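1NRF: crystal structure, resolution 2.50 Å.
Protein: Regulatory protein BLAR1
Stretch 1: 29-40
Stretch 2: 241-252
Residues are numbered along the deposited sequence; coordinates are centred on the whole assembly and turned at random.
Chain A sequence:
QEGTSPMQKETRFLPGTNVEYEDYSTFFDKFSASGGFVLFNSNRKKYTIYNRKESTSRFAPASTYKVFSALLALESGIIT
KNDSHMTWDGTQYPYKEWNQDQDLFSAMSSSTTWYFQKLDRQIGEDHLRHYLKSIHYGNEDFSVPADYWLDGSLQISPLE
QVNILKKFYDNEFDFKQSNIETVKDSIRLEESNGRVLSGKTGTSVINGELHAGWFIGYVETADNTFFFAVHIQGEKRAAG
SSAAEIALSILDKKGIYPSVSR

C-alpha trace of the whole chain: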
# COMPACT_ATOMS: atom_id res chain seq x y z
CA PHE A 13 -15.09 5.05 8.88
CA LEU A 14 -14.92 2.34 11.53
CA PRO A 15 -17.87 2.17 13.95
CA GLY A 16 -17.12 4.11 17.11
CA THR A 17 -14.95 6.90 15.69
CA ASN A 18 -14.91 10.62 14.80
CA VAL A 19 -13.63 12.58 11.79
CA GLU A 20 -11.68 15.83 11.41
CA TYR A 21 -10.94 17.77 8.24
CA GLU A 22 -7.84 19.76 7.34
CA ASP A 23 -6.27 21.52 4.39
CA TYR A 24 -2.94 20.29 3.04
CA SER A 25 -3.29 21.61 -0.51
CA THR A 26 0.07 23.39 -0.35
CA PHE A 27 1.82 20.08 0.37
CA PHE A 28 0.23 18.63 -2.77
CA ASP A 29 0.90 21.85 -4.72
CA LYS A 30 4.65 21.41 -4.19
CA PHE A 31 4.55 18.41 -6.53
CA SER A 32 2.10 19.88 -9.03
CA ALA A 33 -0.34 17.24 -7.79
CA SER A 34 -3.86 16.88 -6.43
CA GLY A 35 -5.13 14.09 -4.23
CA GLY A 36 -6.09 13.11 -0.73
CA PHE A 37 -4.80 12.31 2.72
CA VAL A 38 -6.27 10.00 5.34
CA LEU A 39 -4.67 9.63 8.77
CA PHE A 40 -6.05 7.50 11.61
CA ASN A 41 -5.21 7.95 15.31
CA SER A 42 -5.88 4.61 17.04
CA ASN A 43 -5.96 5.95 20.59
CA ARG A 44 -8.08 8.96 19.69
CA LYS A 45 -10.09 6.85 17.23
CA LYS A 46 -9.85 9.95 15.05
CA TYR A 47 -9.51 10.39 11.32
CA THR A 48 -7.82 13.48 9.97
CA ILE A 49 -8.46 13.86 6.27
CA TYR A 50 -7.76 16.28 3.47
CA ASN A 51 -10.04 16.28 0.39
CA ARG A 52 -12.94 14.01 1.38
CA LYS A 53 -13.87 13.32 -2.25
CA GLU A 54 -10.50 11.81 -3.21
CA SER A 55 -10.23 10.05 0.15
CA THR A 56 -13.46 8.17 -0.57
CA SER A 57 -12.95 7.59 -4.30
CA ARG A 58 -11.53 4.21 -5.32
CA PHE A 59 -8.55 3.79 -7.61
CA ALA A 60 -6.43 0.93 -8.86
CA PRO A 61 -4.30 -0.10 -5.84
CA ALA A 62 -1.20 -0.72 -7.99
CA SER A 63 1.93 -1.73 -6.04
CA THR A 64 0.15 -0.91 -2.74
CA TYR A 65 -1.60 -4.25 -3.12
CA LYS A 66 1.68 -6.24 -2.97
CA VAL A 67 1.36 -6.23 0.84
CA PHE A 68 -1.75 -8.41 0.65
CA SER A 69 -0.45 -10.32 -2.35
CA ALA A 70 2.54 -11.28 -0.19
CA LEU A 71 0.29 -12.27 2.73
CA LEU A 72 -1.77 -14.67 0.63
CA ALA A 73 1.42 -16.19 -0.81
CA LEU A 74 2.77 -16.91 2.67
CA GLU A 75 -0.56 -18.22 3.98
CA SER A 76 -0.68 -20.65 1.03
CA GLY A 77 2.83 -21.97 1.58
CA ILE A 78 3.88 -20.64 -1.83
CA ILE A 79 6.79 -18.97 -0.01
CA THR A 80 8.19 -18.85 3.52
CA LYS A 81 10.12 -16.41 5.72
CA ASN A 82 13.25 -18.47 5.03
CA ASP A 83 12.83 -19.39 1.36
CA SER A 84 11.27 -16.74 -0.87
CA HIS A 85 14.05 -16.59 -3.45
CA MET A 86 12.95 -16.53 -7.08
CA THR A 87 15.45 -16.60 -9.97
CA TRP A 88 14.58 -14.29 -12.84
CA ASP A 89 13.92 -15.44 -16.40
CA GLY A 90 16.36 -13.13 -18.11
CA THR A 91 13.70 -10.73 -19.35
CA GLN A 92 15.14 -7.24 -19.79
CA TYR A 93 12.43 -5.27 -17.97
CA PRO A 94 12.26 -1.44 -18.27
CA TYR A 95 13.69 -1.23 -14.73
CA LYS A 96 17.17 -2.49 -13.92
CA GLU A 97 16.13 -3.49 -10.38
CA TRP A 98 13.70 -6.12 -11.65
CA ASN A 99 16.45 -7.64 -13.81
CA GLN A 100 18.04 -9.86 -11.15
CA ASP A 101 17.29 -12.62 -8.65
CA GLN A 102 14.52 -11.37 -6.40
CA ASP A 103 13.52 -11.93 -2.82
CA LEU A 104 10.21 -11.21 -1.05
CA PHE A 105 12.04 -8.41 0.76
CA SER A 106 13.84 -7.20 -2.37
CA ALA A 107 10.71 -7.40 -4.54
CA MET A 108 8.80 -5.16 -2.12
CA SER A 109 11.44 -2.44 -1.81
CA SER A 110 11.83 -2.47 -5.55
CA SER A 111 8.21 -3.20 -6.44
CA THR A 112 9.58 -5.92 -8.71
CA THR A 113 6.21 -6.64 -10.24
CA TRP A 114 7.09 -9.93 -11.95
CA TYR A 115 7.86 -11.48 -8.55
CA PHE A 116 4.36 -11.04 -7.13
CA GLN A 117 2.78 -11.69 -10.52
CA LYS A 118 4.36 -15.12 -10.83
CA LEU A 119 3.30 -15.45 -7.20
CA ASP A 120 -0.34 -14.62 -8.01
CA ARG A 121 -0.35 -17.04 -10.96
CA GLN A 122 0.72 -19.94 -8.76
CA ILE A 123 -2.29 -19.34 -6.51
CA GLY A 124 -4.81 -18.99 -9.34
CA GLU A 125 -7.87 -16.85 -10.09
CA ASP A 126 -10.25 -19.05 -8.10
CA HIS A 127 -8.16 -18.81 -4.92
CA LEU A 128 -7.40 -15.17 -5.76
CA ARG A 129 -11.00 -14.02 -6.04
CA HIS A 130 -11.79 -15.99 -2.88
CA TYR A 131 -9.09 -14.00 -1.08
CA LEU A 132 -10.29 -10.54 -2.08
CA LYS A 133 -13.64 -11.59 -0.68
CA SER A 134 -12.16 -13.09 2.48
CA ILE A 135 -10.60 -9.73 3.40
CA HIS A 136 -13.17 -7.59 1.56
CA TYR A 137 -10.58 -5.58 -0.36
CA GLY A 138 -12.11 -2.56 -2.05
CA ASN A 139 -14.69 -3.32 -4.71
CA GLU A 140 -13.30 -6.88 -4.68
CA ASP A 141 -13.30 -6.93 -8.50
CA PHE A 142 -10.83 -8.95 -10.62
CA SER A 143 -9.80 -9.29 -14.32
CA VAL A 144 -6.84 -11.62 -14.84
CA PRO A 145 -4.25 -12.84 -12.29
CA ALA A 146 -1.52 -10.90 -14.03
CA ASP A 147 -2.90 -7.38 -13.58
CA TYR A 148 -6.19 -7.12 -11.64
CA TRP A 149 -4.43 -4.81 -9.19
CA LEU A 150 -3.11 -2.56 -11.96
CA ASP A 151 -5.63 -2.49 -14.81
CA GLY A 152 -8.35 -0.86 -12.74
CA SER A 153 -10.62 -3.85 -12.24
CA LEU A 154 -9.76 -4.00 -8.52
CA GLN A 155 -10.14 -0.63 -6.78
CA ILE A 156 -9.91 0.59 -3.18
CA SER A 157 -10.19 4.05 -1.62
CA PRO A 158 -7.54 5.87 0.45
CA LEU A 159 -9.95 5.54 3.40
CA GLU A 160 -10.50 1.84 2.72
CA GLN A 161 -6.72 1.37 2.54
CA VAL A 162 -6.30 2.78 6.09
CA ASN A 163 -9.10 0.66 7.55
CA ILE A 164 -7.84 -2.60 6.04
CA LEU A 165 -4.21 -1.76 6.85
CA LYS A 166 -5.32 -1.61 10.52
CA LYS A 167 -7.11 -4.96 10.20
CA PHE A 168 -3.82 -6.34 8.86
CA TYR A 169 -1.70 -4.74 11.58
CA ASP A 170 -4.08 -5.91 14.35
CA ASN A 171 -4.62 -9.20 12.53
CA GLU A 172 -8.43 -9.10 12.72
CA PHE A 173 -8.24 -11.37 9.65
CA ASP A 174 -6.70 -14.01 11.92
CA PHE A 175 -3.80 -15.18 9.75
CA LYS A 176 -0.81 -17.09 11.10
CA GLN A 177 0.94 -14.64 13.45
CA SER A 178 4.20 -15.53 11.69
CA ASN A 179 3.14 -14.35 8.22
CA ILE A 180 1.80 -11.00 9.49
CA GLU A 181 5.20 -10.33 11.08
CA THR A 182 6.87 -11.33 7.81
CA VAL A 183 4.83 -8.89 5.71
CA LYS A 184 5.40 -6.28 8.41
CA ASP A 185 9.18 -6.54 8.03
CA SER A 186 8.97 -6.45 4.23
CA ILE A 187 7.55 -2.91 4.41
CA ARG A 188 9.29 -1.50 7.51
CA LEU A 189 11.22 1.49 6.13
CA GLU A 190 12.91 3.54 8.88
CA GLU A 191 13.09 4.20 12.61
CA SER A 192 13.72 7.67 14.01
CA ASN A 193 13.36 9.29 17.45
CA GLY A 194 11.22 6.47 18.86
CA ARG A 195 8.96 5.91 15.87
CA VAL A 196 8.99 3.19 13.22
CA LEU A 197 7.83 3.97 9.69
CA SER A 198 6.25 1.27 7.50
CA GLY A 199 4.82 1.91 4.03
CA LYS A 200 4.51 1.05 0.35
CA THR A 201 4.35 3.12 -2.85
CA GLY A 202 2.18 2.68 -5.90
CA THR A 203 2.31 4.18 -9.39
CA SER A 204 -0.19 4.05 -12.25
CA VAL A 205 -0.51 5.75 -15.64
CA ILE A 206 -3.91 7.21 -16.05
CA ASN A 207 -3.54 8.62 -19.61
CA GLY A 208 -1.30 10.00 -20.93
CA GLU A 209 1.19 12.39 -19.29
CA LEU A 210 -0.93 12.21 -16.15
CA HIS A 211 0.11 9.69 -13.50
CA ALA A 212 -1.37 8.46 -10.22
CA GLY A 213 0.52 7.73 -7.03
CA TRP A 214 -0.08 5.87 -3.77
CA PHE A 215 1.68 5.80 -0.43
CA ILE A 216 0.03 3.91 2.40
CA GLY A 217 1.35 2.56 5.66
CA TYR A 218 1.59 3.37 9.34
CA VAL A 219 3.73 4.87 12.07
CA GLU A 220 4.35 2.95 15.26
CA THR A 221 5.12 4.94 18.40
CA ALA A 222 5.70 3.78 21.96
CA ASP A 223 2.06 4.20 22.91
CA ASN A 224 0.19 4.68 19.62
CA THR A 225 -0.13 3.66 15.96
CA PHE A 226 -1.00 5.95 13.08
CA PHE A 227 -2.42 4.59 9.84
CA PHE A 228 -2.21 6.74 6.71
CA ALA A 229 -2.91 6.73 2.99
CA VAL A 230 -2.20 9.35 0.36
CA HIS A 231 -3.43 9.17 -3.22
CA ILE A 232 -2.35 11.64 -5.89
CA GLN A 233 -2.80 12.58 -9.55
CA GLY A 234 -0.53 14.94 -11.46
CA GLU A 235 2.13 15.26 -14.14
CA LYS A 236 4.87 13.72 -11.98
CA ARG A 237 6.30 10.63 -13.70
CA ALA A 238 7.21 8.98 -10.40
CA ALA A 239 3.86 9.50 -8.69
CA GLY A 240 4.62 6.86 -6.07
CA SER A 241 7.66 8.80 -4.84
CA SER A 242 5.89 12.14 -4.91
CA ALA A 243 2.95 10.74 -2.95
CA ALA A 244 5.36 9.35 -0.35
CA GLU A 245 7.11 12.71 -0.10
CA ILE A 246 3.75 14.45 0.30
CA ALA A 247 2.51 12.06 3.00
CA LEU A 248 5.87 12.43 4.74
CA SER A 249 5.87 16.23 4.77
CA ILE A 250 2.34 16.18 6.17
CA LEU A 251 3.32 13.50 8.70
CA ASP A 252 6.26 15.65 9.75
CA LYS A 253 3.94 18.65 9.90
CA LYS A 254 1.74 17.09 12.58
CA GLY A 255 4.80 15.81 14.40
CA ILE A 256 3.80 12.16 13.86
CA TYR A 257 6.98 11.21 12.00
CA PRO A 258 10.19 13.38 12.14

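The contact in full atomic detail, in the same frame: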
# COMPACT_ATOMS: atom_id res chain seq x y z
N ASP A 29 0.51 20.85 -3.73
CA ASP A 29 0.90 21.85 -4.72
C ASP A 29 2.39 21.78 -5.05
O ASP A 29 2.79 21.99 -6.19
CB ASP A 29 0.60 23.26 -4.21
CG ASP A 29 -0.88 23.50 -3.96
OD1 ASP A 29 -1.20 24.49 -3.26
OD2 ASP A 29 -1.71 22.71 -4.45
N LYS A 30 3.20 21.49 -4.03
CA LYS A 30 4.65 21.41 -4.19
C LYS A 30 5.09 20.42 -5.26
O LYS A 30 6.17 20.55 -5.82
CB LYS A 30 5.33 21.04 -2.86
CG LYS A 30 5.19 22.08 -1.76
CD LYS A 30 6.39 22.07 -0.80
CE LYS A 30 6.52 20.76 -0.02
NZ LYS A 30 5.51 20.60 1.08
N PHE A 31 4.24 19.43 -5.53
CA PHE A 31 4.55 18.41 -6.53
C PHE A 31 3.62 18.49 -7.72
O PHE A 31 3.46 17.51 -8.46
CB PHE A 31 4.49 17.03 -5.87
CG PHE A 31 5.54 16.83 -4.82
CD1 PHE A 31 6.82 16.41 -5.17
CD2 PHE A 31 5.28 17.16 -3.49
CE1 PHE A 31 7.82 16.32 -4.22
CE2 PHE A 31 6.28 17.07 -2.53
CZ PHE A 31 7.56 16.65 -2.89
N SER A 32 3.01 19.66 -7.92
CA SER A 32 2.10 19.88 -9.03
C SER A 32 1.08 18.75 -9.07
O SER A 32 0.71 18.27 -10.15
CB SER A 32 2.87 19.95 -10.35
OG SER A 32 3.70 21.10 -10.38
N ALA A 33 0.62 18.33 -7.90
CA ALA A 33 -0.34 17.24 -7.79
C ALA A 33 -1.59 17.59 -6.99
O ALA A 33 -1.63 18.57 -6.25
CB ALA A 33 0.34 16.03 -7.17
N SER A 34 -2.61 16.75 -7.16
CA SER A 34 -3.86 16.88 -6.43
C SER A 34 -4.14 15.48 -5.91
O SER A 34 -3.72 14.49 -6.50
CB SER A 34 -5.00 17.37 -7.36
OG SER A 34 -5.51 16.34 -8.18
N GLY A 35 -4.84 15.39 -4.79
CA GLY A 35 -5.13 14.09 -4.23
C GLY A 35 -5.74 14.17 -2.84
O GLY A 35 -6.38 15.16 -2.48
N GLY A 36 -5.53 13.12 -2.05
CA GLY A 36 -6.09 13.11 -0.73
C GLY A 36 -5.16 12.58 0.33
O GLY A 36 -4.09 12.03 0.04
N PHE A 37 -5.58 12.75 1.58
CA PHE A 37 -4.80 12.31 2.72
C PHE A 37 -5.72 11.82 3.83
O PHE A 37 -6.61 12.54 4.29
CB PHE A 37 -3.95 13.47 3.23
CG PHE A 37 -3.22 13.18 4.50
CD1 PHE A 37 -2.07 12.40 4.50
CD2 PHE A 37 -3.67 13.72 5.70
CE1 PHE A 37 -1.38 12.15 5.69
CE2 PHE A 37 -2.99 13.48 6.89
CZ PHE A 37 -1.84 12.70 6.89
N VAL A 38 -5.50 10.58 4.25
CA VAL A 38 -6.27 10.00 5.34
C VAL A 38 -5.29 9.54 6.42
O VAL A 38 -4.37 8.78 6.15
CB VAL A 38 -7.09 8.77 4.91
CG1 VAL A 38 -7.91 8.27 6.08
CG2 VAL A 38 -7.99 9.11 3.74
N LEU A 39 -5.49 10.04 7.64
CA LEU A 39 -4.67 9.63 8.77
C LEU A 39 -5.61 9.12 9.86
O LEU A 39 -6.68 9.69 10.08
CB LEU A 39 -3.87 10.81 9.30
CG LEU A 39 -3.14 10.55 10.62
CD1 LEU A 39 -1.85 9.78 10.36
CD2 LEU A 39 -2.83 11.89 11.28
N PHE A 40 -5.22 8.04 10.55
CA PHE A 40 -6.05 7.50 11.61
C PHE A 40 -5.31 7.31 12.93
O PHE A 40 -4.34 6.55 13.01
CB PHE A 40 -6.67 6.16 11.19
CG PHE A 40 -7.57 5.54 12.24
CD1 PHE A 40 -7.16 4.42 12.96
CD2 PHE A 40 -8.82 6.10 12.52
CE1 PHE A 40 -7.98 3.86 13.95
CE2 PHE A 40 -9.64 5.56 13.50
CZ PHE A 40 -9.22 4.43 14.22
N SER A 241 6.66 8.10 -5.65
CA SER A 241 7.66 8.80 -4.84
C SER A 241 7.10 10.12 -4.36
O SER A 241 7.25 10.49 -3.19
CB SER A 241 8.93 9.04 -5.66
OG SER A 241 9.53 7.82 -6.06
N SER A 242 6.46 10.85 -5.26
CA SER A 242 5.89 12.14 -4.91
C SER A 242 4.81 12.02 -3.85
O SER A 242 4.70 12.88 -2.98
CB SER A 242 5.33 12.81 -6.17
OG SER A 242 6.39 13.09 -7.07
N ALA A 243 4.01 10.96 -3.93
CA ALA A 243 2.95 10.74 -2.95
C ALA A 243 3.57 10.41 -1.59
O ALA A 243 3.04 10.78 -0.55
CB ALA A 243 2.02 9.62 -3.40
N ALA A 244 4.70 9.70 -1.60
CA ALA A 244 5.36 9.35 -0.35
C ALA A 244 5.89 10.64 0.27
O ALA A 244 5.68 10.90 1.45
CB ALA A 244 6.50 8.38 -0.62
N GLU A 245 6.57 11.44 -0.55
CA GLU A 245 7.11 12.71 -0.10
C GLU A 245 6.02 13.59 0.48
O GLU A 245 6.21 14.21 1.53
CB GLU A 245 7.83 13.44 -1.25
CG GLU A 245 9.17 12.82 -1.62
CD GLU A 245 10.25 13.87 -1.90
OE1 GLU A 245 10.47 14.75 -1.02
OE2 GLU A 245 10.88 13.83 -2.98
N ILE A 246 4.87 13.65 -0.18
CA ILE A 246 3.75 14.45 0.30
C ILE A 246 3.28 13.94 1.67
O ILE A 246 3.21 14.70 2.64
CB ILE A 246 2.57 14.40 -0.68
CG1 ILE A 246 2.95 15.10 -1.98
CG2 ILE A 246 1.34 15.03 -0.05
CD1 ILE A 246 1.91 14.98 -3.10
N ALA A 247 2.96 12.65 1.75
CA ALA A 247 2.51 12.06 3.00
C ALA A 247 3.51 12.35 4.12
O ALA A 247 3.12 12.67 5.24
CB ALA A 247 2.35 10.54 2.85
N LEU A 248 4.78 12.22 3.79
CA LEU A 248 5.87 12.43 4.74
C LEU A 248 6.01 13.87 5.23
O LEU A 248 6.31 14.09 6.40
CB LEU A 248 7.19 11.95 4.11
CG LEU A 248 7.84 10.70 4.70
CD1 LEU A 248 6.81 9.75 5.29
CD2 LEU A 248 8.65 10.02 3.61
N SER A 249 5.78 14.84 4.36
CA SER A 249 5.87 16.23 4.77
C SER A 249 4.70 16.49 5.70
O SER A 249 4.84 17.13 6.74
CB SER A 249 5.81 17.16 3.56
OG SER A 249 4.52 17.16 2.97
N ILE A 250 3.52 15.99 5.33
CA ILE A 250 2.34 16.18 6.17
C ILE A 250 2.54 15.47 7.51
O ILE A 250 2.22 16.03 8.55
CB ILE A 250 1.06 15.66 5.48
CG1 ILE A 250 0.80 16.46 4.20
CG2 ILE A 250 -0.14 15.77 6.43
CD1 ILE A 250 -0.41 16.02 3.43
N LEU A 251 3.08 14.25 7.47
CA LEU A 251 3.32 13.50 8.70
C LEU A 251 4.27 14.25 9.62
O LEU A 251 4.10 14.26 10.84
CB LEU A 251 3.93 12.13 8.38
CG LEU A 251 3.05 10.89 8.53
CD1 LEU A 251 1.68 11.14 7.94
CD2 LEU A 251 3.73 9.70 7.85
N ASP A 252 5.27 14.88 9.02
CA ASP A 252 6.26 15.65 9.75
C ASP A 252 5.69 16.99 10.20
O ASP A 252 6.22 17.63 11.11
CB ASP A 252 7.49 15.86 8.85
CG ASP A 252 8.41 16.94 9.36
OD1 ASP A 252 8.20 18.13 9.01
OD2 ASP A 252 9.34 16.61 10.13

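A strand and a helix more than 200 residues apart in sequence pack here through side chains alone; no hydrogen bond crosses between the two stretches. Their axes approach to 10.0 Å, the usual spacing for a helix laid on a sheet, and their N-to-C directions diverge by 48°. In the helix, 241-252, the amides from E245 to D252 bond to carbonyls within the helix, as S249 N does to E245 O at 2.9 Å. The strand lies in the run up to F40, and a type I turn from D29 to S32, closed by S32 N to D29 O at 2.9 Å, precedes it.

That turn presents F31, which has the largest covered area of any residue in the contact. With chi1 in m, its ring reaches the N-terminal part of stretch 2, where S242, E245 and I246 receive it. F31 CD2 lies 3.5 Å from I246 CG1, and F31 CZ is 3.6 Å from E245 CB, the methylene next to the backbone; E245 OE1 is also only 3.9 Å from F31 CZ. S242 O sits over one face of the ring, and S242 OG comes within 3.8 Å of F31 CD1; that hydroxyl is hydrogen-bonded elsewhere in the structure, so it can border an aromatic ring without an unmet polar need.

F37, the second anchor, is buried in the strand, its CA 7.3 Å from that of A247. The small alanine is close in backbone register, but the ring, with chi1 in t, finds its contacts farther along the helix. I250 CG2 lies over one ring face, 3.8 Å from the F37 centroid and 21° off the normal, a CH-pi contact in which a methyl meets the pi cloud. At the ring edge, L251 CD1 is 3.9 Å from F37 CE1. Face and edge are thus filled by consecutive helix residues.

I246 serves both F31 and A33, at the turn end of the contact. Its CA-to-CB bond points sideways, yet the end of the side chain comes nearer the strand, and I246 CD1 also reaches A33 CB at 4.5 Å. L251 behaves similarly, its CD1 also meeting L39 CD1 at 4.5 Å. F37 and L39 point toward the helix and S34 points away, as strand alternation predicts; A33 also points toward it.

At the exposed margin, K30 NZ approaches S249 OG to 4.0 Å without a hydrogen bond; S249 OG instead donates to I246 O at 2.8 Å. The rule to read is that two aromatic anchors meet mainly aliphatic side chains, and the two serine hydroxyls in the contact bond elsewhere or within the helix instead of across it.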